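Local coordinates for diguanylate cyclase/phosphodiesterase-domain containing protein (Thermotoga maritima MSB8, PDB 6KHU) that is a putative diguanylate cyclase with a GGDEF-type domain, the kind that in active relatives makes cyclic di-GMP from two GTP molecules, at residues Ser17-Arg22 and Phe77-Gly82. Numbering follows the deposited sequence.
Sequences SYQHQR and FVIGVG
The methyl CG2 of Ile79 sits over one face of the Gln19 side-chain amide. It lies almost directly above the amide carbon, with Gln19 CD 3.3 Å from Ile79 CG2. Gln19 NE2 is equally close to that methyl, and OE1 is only slightly farther. The amide edge is used differently: Gln19 OE1 accepts a bond from Arg22 NH2 at 3.2 Å. This donor lies in the carbonyl plane, on a lone pair, and OE1 in turn meets the guanidinium edge in plane. Arg22 NE adds a weak second bond to OE1. On one face of the guanidinium, Tyr18 O stands over the centre. Phe77 touches the start of the glutamine chain, its CE1 3.8 Å from Gln19 CB, in an oblique approach. The bend of Gln19 at chi2 (56°) carries the amide to Ile79. The amide and Phe77 ring planes lie 17° apart. No hydrogen bond crosses the contact. With an alanine at Gln19, the methyl of Ile79 would probably face a gap and the Arg22 guanidinium would lose this acceptor. The contact packs helix 9-26 against the end of strand 73-79, where a type II turn begins. That strand pairs with 65-68 and 30-37 in the central sheet. Gln19 also touches Tyr30, Phe77 meets Phe12 of helix 9-26, and Ile79 reaches Val61 in a loop.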
ATOM      1  N   SER A  17      -2.961   3.861  11.815  1.00 13.33           N
ATOM      2  CA  SER A  17      -3.529   4.931  12.636  1.00 14.40           C
ATOM      3  C   SER A  17      -2.481   5.551  13.552  1.00 14.17           C
ATOM      4  O   SER A  17      -2.530   6.757  13.820  1.00 15.51           O
ATOM      5  CB  SER A  17      -4.715   4.410  13.442  1.00 15.41           C
ATOM      6  OG  SER A  17      -4.251   3.547  14.460  1.00 25.31           O
ATOM      7  N   TYR A  18      -1.517   4.758  14.032  1.00 14.25           N
ATOM      8  CA  TYR A  18      -0.411   5.331  14.794  1.00 13.81           C
ATOM      9  C   TYR A  18       0.418   6.266  13.927  1.00 12.27           C
ATOM     10  O   TYR A  18       0.771   7.375  14.343  1.00 12.05           O
ATOM     11  CB  TYR A  18       0.484   4.225  15.358  1.00 14.78           C
ATOM     12  CG  TYR A  18      -0.162   3.371  16.421  1.00 22.50           C
ATOM     13  CD1 TYR A  18      -1.288   3.812  17.101  1.00 20.33           C
ATOM     14  CD2 TYR A  18       0.354   2.117  16.738  1.00 23.88           C
ATOM     15  CE1 TYR A  18      -1.890   3.027  18.065  1.00 27.76           C
ATOM     16  CE2 TYR A  18      -0.236   1.323  17.713  1.00 30.18           C
ATOM     17  CZ  TYR A  18      -1.359   1.791  18.374  1.00 30.97           C
ATOM     18  OH  TYR A  18      -1.958   1.025  19.346  1.00 44.00           O
ATOM     19  N   GLN A  19       0.773   5.815  12.722  1.00 12.93           N
ATOM     20  CA  GLN A  19       1.558   6.656  11.827  1.00 10.53           C
ATOM     21  C   GLN A  19       0.801   7.923  11.460  1.00 14.70           C
ATOM     22  O   GLN A  19       1.405   9.001  11.342  1.00 12.04           O
ATOM     23  CB  GLN A  19       1.946   5.867  10.574  1.00 13.43           C
ATOM     24  CG  GLN A  19       2.559   6.703   9.473  1.00 10.98           C
ATOM     25  CD  GLN A  19       3.787   7.489   9.910  1.00 15.01           C
ATOM     26  OE1 GLN A  19       4.503   7.104  10.838  1.00 18.50           O
ATOM     27  NE2 GLN A  19       4.055   8.588   9.213  1.00 21.00           N
ATOM     28  N   HIS A  20      -0.524   7.814  11.265  1.00  9.85           N
ATOM     29  CA  HIS A  20      -1.313   8.995  10.924  1.00 12.68           C
ATOM     30  C   HIS A  20      -1.216  10.040  12.026  1.00 13.55           C
ATOM     31  O   HIS A  20      -1.069  11.239  11.749  1.00 11.38           O
ATOM     32  CB  HIS A  20      -2.776   8.597  10.665  1.00 12.91           C
ATOM     33  CG  HIS A  20      -3.657   9.735  10.251  1.00 12.93           C
ATOM     34  ND1 HIS A  20      -3.581  10.322   9.004  1.00 12.88           N
ATOM     35  CD2 HIS A  20      -4.652  10.384  10.911  1.00 14.07           C
ATOM     36  CE1 HIS A  20      -4.484  11.288   8.916  1.00 13.66           C
ATOM     37  NE2 HIS A  20      -5.145  11.350  10.061  1.00 13.10           N
ATOM     38  N   GLN A  21      -1.247   9.596  13.287  1.00 13.97           N
ATOM     39  CA  GLN A  21      -1.117  10.527  14.403  1.00 13.83           C
ATOM     40  C   GLN A  21       0.273  11.144  14.448  1.00 13.72           C
ATOM     41  O   GLN A  21       0.418  12.356  14.640  1.00 14.57           O
ATOM     42  CB  GLN A  21      -1.418   9.820  15.721  1.00 16.48           C
ATOM     43  CG  GLN A  21      -1.158  10.699  16.918  1.00 18.12           C
ATOM     44  CD  GLN A  21      -1.851  10.195  18.163  1.00 33.93           C
ATOM     45  OE1 GLN A  21      -2.966   9.674  18.101  1.00 37.96           O
ATOM     46  NE2 GLN A  21      -1.199  10.362  19.308  1.00 36.93           N
ATOM     47  N   ARG A  22       1.308  10.319  14.278  1.00 14.07           N
ATOM     48  CA  ARG A  22       2.682  10.818  14.286  1.00 16.05           C
ATOM     49  C   ARG A  22       2.926  11.805  13.148  1.00 17.27           C
ATOM     50  O   ARG A  22       3.655  12.789  13.320  1.00 14.65           O
ATOM     51  CB  ARG A  22       3.669   9.646  14.191  1.00 13.46           C
ATOM     52  CG  ARG A  22       3.883   8.857  15.483  1.00 13.92           C
ATOM     53  CD  ARG A  22       5.096   7.923  15.336  1.00 18.12           C
ATOM     54  NE  ARG A  22       4.885   7.023  14.209  1.00 17.19           N
ATOM     55  CZ  ARG A  22       4.409   5.786  14.314  1.00 14.70           C
ATOM     56  NH1 ARG A  22       4.151   5.255  15.504  1.00 14.94           N
ATOM     57  NH2 ARG A  22       4.226   5.065  13.225  1.00 12.75           N
ATOM     58  N   PHE A  77       1.822   1.606   3.442  1.00  8.99           N
ATOM     59  CA  PHE A  77       2.096   3.016   3.673  1.00 11.93           C
ATOM     60  C   PHE A  77       3.590   3.236   3.825  1.00 11.74           C
ATOM     61  O   PHE A  77       4.300   2.387   4.368  1.00 13.97           O
ATOM     62  CB  PHE A  77       1.298   3.589   4.874  1.00 10.76           C
ATOM     63  CG  PHE A  77       1.658   3.023   6.232  1.00  9.16           C
ATOM     64  CD1 PHE A  77       2.733   3.529   6.954  1.00  8.64           C
ATOM     65  CD2 PHE A  77       0.862   2.042   6.817  1.00 11.39           C
ATOM     66  CE1 PHE A  77       3.035   3.041   8.209  1.00 10.71           C
ATOM     67  CE2 PHE A  77       1.156   1.544   8.086  1.00 10.59           C
ATOM     68  CZ  PHE A  77       2.244   2.045   8.782  1.00  8.28           C
ATOM     69  N   VAL A  78       4.055   4.378   3.310  1.00 13.19           N
ATOM     70  CA  VAL A  78       5.464   4.744   3.253  1.00 16.41           C
ATOM     71  C   VAL A  78       5.602   6.152   3.836  1.00 16.61           C
ATOM     72  O   VAL A  78       5.020   7.111   3.311  1.00 16.06           O
ATOM     73  CB  VAL A  78       6.019   4.678   1.813  1.00 15.45           C
ATOM     74  CG1 VAL A  78       6.063   3.232   1.320  1.00 14.84           C
ATOM     75  CG2 VAL A  78       5.157   5.482   0.855  1.00 21.11           C
ATOM     76  N   ILE A  79       6.342   6.276   4.923  1.00 14.57           N
ATOM     77  CA  ILE A  79       6.411   7.561   5.600  1.00 20.00           C
ATOM     78  C   ILE A  79       7.375   8.474   4.854  1.00 17.78           C
ATOM     79  O   ILE A  79       8.328   8.026   4.197  1.00 14.94           O
ATOM     80  CB  ILE A  79       6.810   7.387   7.078  1.00 22.40           C
ATOM     81  CG1 ILE A  79       8.289   7.047   7.179  1.00 22.78           C
ATOM     82  CG2 ILE A  79       5.941   6.302   7.763  1.00 16.99           C
ATOM     83  CD1 ILE A  79       9.148   8.235   7.564  1.00 28.09           C
ATOM     84  N   GLY A  80       7.127   9.778   4.962  1.00 15.13           N
ATOM     85  CA  GLY A  80       7.977  10.756   4.323  1.00 19.12           C
ATOM     86  C   GLY A  80       7.706  10.952   2.847  1.00 22.18           C
ATOM     87  O   GLY A  80       8.406  11.743   2.209  1.00 20.97           O
ATOM     88  N   VAL A  81       6.718  10.264   2.286  1.00 18.00           N
ATOM     89  CA  VAL A  81       6.404  10.350   0.864  1.00 15.22           C
ATOM     90  C   VAL A  81       5.161  11.209   0.706  1.00 15.65           C
ATOM     91  O   VAL A  81       4.086  10.844   1.186  1.00 16.45           O
ATOM     92  CB  VAL A  81       6.195   8.953   0.260  1.00 17.64           C
ATOM     93  CG1 VAL A  81       5.639   9.040  -1.171  1.00 14.70           C
ATOM     94  CG2 VAL A  81       7.501   8.155   0.307  1.00 16.90           C
ATOM     95  N   GLY A  82       5.301  12.354   0.038  1.00 16.52           N
ATOM     96  CA  GLY A  82       4.184  13.215  -0.271  1.00 15.10           C
ATOM     97  C   GLY A  82       3.799  13.158  -1.740  1.00 23.90           C
ATOM     98  O   GLY A  82       4.201  12.263  -2.488  1.00 19.22           O
TER